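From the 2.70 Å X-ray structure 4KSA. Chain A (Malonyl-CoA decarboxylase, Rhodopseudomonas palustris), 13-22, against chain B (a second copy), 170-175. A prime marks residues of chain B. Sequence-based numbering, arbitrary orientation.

Chain A, residues 13-22: GLFNSLTERG
Chain B, residues 170-175: RGFLVL

The polar part of this contact rests on one side chain: Arg21 of chain A reaches over to the backbone of chain B. Arg21 NH1 donates to Leu173′ O at 3.2 Å, and Arg21 NH2 adds a weak hydrogen bond to the same Leu173′ O at 3.3 Å, so the guanidinium meets that oxygen edge-on. Arg21 NH1 also lies 3.1 Å from Gly171′ O. Arginine suits this place because its long chain (chi1 168°, t; chi2 t; chi3 -55°, m) carries several N-H groups in one plane to a main-chain oxygen, Leu173′ O.

A helix that begins earlier in the chain runs through Gly13 to Glu20, with backbone bonds such as Leu18 N to Leu14 O (3.1 Å) and Arg21 N to Ser17 O (2.9 Å). Leu14, Ser17, Leu18 and Arg21 therefore recur along one side. Facing them, 170′-172′ form a 3-10 turn, with Leu173′ N bonded to Arg170′ O at 3.1 Å; Leu173′ (phi/psi -73/133) leads into a strand at Val174′ (-124/130). The register sets Leu14 CA 6.9 Å from Val174′ CA and Leu18 CA 6.7 Å from Phe172′ CA, so the numbering runs in opposite senses, though the two paths are oblique.

Beside the arginine the side chains pack through apolar contacts, and the two stretches together bury 336 Å². Val174′ (chi1 t) points toward the helix and gives up the most area; its two short branches reach the Leu18, Leu14 and Ser17 side chains, with Val174′ CG2 3.4 Å from Leu18 CD2 and 3.9 Å from Leu14 CG. Val174′ CG1 lies 4.0 Å from Ser17 CB, where a small side chain (toward; chi1 -60°, m) permits close approach. Leu14 points sideways (chi1 -110°, between wells; chi2 57°, p), its branched end adding apolar surface. Leu18 (m, t) points toward its partner, and its fork suits two neighbours: CD2 meets Val174′, while Leu18 CD1 sits over one face of the Phe172′ ring, 4.1 Å from the centroid. Although Phe172′ CA-to-CB points away, its ring (chi1 -77°, chi2 -2°) offers that leucine a broad, flat surface.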

# COMPACT_ATOMS: atom_id res chain seq x y z
N GLY A 13 5.45 -2.81 -1.98
CA GLY A 13 4.36 -2.91 -2.95
C GLY A 13 4.29 -4.24 -3.69
O GLY A 13 3.28 -4.94 -3.62
N LEU A 14 5.37 -4.57 -4.40
CA LEU A 14 5.44 -5.82 -5.15
C LEU A 14 5.12 -7.00 -4.27
O LEU A 14 4.42 -7.92 -4.67
CB LEU A 14 6.84 -6.01 -5.74
CG LEU A 14 7.02 -5.88 -7.26
CD1 LEU A 14 6.53 -4.51 -7.72
CD2 LEU A 14 8.47 -6.07 -7.60
N PHE A 15 5.66 -6.98 -3.05
CA PHE A 15 5.41 -8.07 -2.12
C PHE A 15 3.93 -8.19 -1.80
O PHE A 15 3.42 -9.30 -1.69
CB PHE A 15 6.22 -7.87 -0.83
CG PHE A 15 7.71 -8.14 -0.99
CD1 PHE A 15 8.19 -8.89 -2.08
CD2 PHE A 15 8.62 -7.66 -0.05
CE1 PHE A 15 9.56 -9.14 -2.23
CE2 PHE A 15 9.99 -7.91 -0.19
CZ PHE A 15 10.46 -8.65 -1.29
N ASN A 16 3.23 -7.06 -1.69
CA ASN A 16 1.80 -7.08 -1.39
C ASN A 16 1.02 -7.76 -2.51
O ASN A 16 0.01 -8.42 -2.27
CB ASN A 16 1.28 -5.65 -1.20
CG ASN A 16 1.96 -4.93 -0.03
OD1 ASN A 16 1.59 -3.80 0.31
ND2 ASN A 16 2.96 -5.57 0.57
N SER A 17 1.49 -7.58 -3.74
CA SER A 17 0.86 -8.21 -4.89
C SER A 17 1.07 -9.73 -4.79
O SER A 17 0.12 -10.51 -4.93
CB SER A 17 1.49 -7.68 -6.18
OG SER A 17 1.33 -6.28 -6.29
N LEU A 18 2.31 -10.14 -4.55
CA LEU A 18 2.68 -11.55 -4.43
C LEU A 18 2.02 -12.20 -3.21
O LEU A 18 2.03 -13.42 -3.06
CB LEU A 18 4.21 -11.70 -4.30
CG LEU A 18 5.09 -10.89 -5.27
CD1 LEU A 18 6.57 -11.01 -4.87
CD2 LEU A 18 4.84 -11.39 -6.69
N THR A 19 1.47 -11.37 -2.33
CA THR A 19 0.82 -11.88 -1.14
C THR A 19 -0.62 -12.21 -1.46
O THR A 19 -1.08 -13.32 -1.20
CB THR A 19 0.86 -10.86 0.03
OG1 THR A 19 2.21 -10.43 0.23
CG2 THR A 19 0.34 -11.50 1.32
N GLU A 20 -1.35 -11.24 -2.02
CA GLU A 20 -2.74 -11.52 -2.37
C GLU A 20 -2.78 -12.61 -3.43
O GLU A 20 -3.67 -13.45 -3.41
CB GLU A 20 -3.46 -10.25 -2.84
CG GLU A 20 -2.61 -9.24 -3.55
CD GLU A 20 -3.41 -8.02 -3.95
OE1 GLU A 20 -4.35 -8.18 -4.77
OE2 GLU A 20 -3.11 -6.91 -3.45
N ARG A 21 -1.82 -12.60 -4.34
CA ARG A 21 -1.77 -13.65 -5.37
C ARG A 21 -1.67 -14.99 -4.64
O ARG A 21 -2.38 -15.95 -4.96
CB ARG A 21 -0.54 -13.47 -6.26
CG ARG A 21 -0.24 -14.66 -7.17
CD ARG A 21 1.05 -14.44 -7.94
NE ARG A 21 1.00 -13.19 -8.70
CZ ARG A 21 2.05 -12.60 -9.27
NH1 ARG A 21 3.26 -13.14 -9.18
NH2 ARG A 21 1.88 -11.46 -9.94
N GLY A 22 -0.79 -15.03 -3.63
CA GLY A 22 -0.58 -16.24 -2.85
C GLY A 22 -1.67 -16.50 -1.83
O GLY A 22 -1.67 -17.54 -1.17
N ARG B 170 10.47 -16.43 -12.09
CA ARG B 170 9.25 -15.96 -12.73
C ARG B 170 8.07 -15.79 -11.78
O ARG B 170 7.18 -14.98 -12.03
CB ARG B 170 8.89 -16.89 -13.92
CG ARG B 170 7.88 -17.97 -13.63
CD ARG B 170 7.41 -18.63 -14.92
NE ARG B 170 8.30 -19.72 -15.35
CZ ARG B 170 8.00 -21.01 -15.24
NH1 ARG B 170 6.83 -21.39 -14.72
NH2 ARG B 170 8.87 -21.92 -15.63
N GLY B 171 8.07 -16.53 -10.69
CA GLY B 171 6.96 -16.40 -9.76
C GLY B 171 6.87 -15.04 -9.09
O GLY B 171 5.83 -14.71 -8.53
N PHE B 172 7.93 -14.24 -9.14
CA PHE B 172 7.89 -12.93 -8.49
C PHE B 172 7.68 -11.80 -9.47
O PHE B 172 7.74 -10.63 -9.10
CB PHE B 172 9.18 -12.69 -7.70
CG PHE B 172 9.23 -13.41 -6.38
CD1 PHE B 172 8.17 -14.19 -5.95
CD2 PHE B 172 10.34 -13.29 -5.56
CE1 PHE B 172 8.23 -14.84 -4.72
CE2 PHE B 172 10.41 -13.94 -4.33
CZ PHE B 172 9.35 -14.72 -3.91
N LEU B 173 7.45 -12.16 -10.72
CA LEU B 173 7.22 -11.18 -11.77
C LEU B 173 5.83 -10.61 -11.52
O LEU B 173 4.89 -11.35 -11.28
CB LEU B 173 7.29 -11.88 -13.11
CG LEU B 173 7.71 -11.04 -14.30
CD1 LEU B 173 9.09 -10.44 -14.07
CD2 LEU B 173 7.72 -11.94 -15.52
N VAL B 174 5.70 -9.30 -11.57
CA VAL B 174 4.41 -8.69 -11.30
C VAL B 174 3.95 -7.79 -12.44
O VAL B 174 4.68 -6.93 -12.92
CB VAL B 174 4.46 -7.85 -10.01
CG1 VAL B 174 3.11 -7.19 -9.77
CG2 VAL B 174 4.84 -8.74 -8.84
N LEU B 175 2.71 -8.01 -12.87
CA LEU B 175 2.13 -7.20 -13.93
C LEU B 175 1.58 -5.91 -13.33
O LEU B 175 0.86 -5.93 -12.32
CB LEU B 175 1.01 -7.97 -14.65
CG LEU B 175 0.27 -7.21 -15.77
CD1 LEU B 175 1.24 -6.79 -16.87
CD2 LEU B 175 -0.84 -8.10 -16.36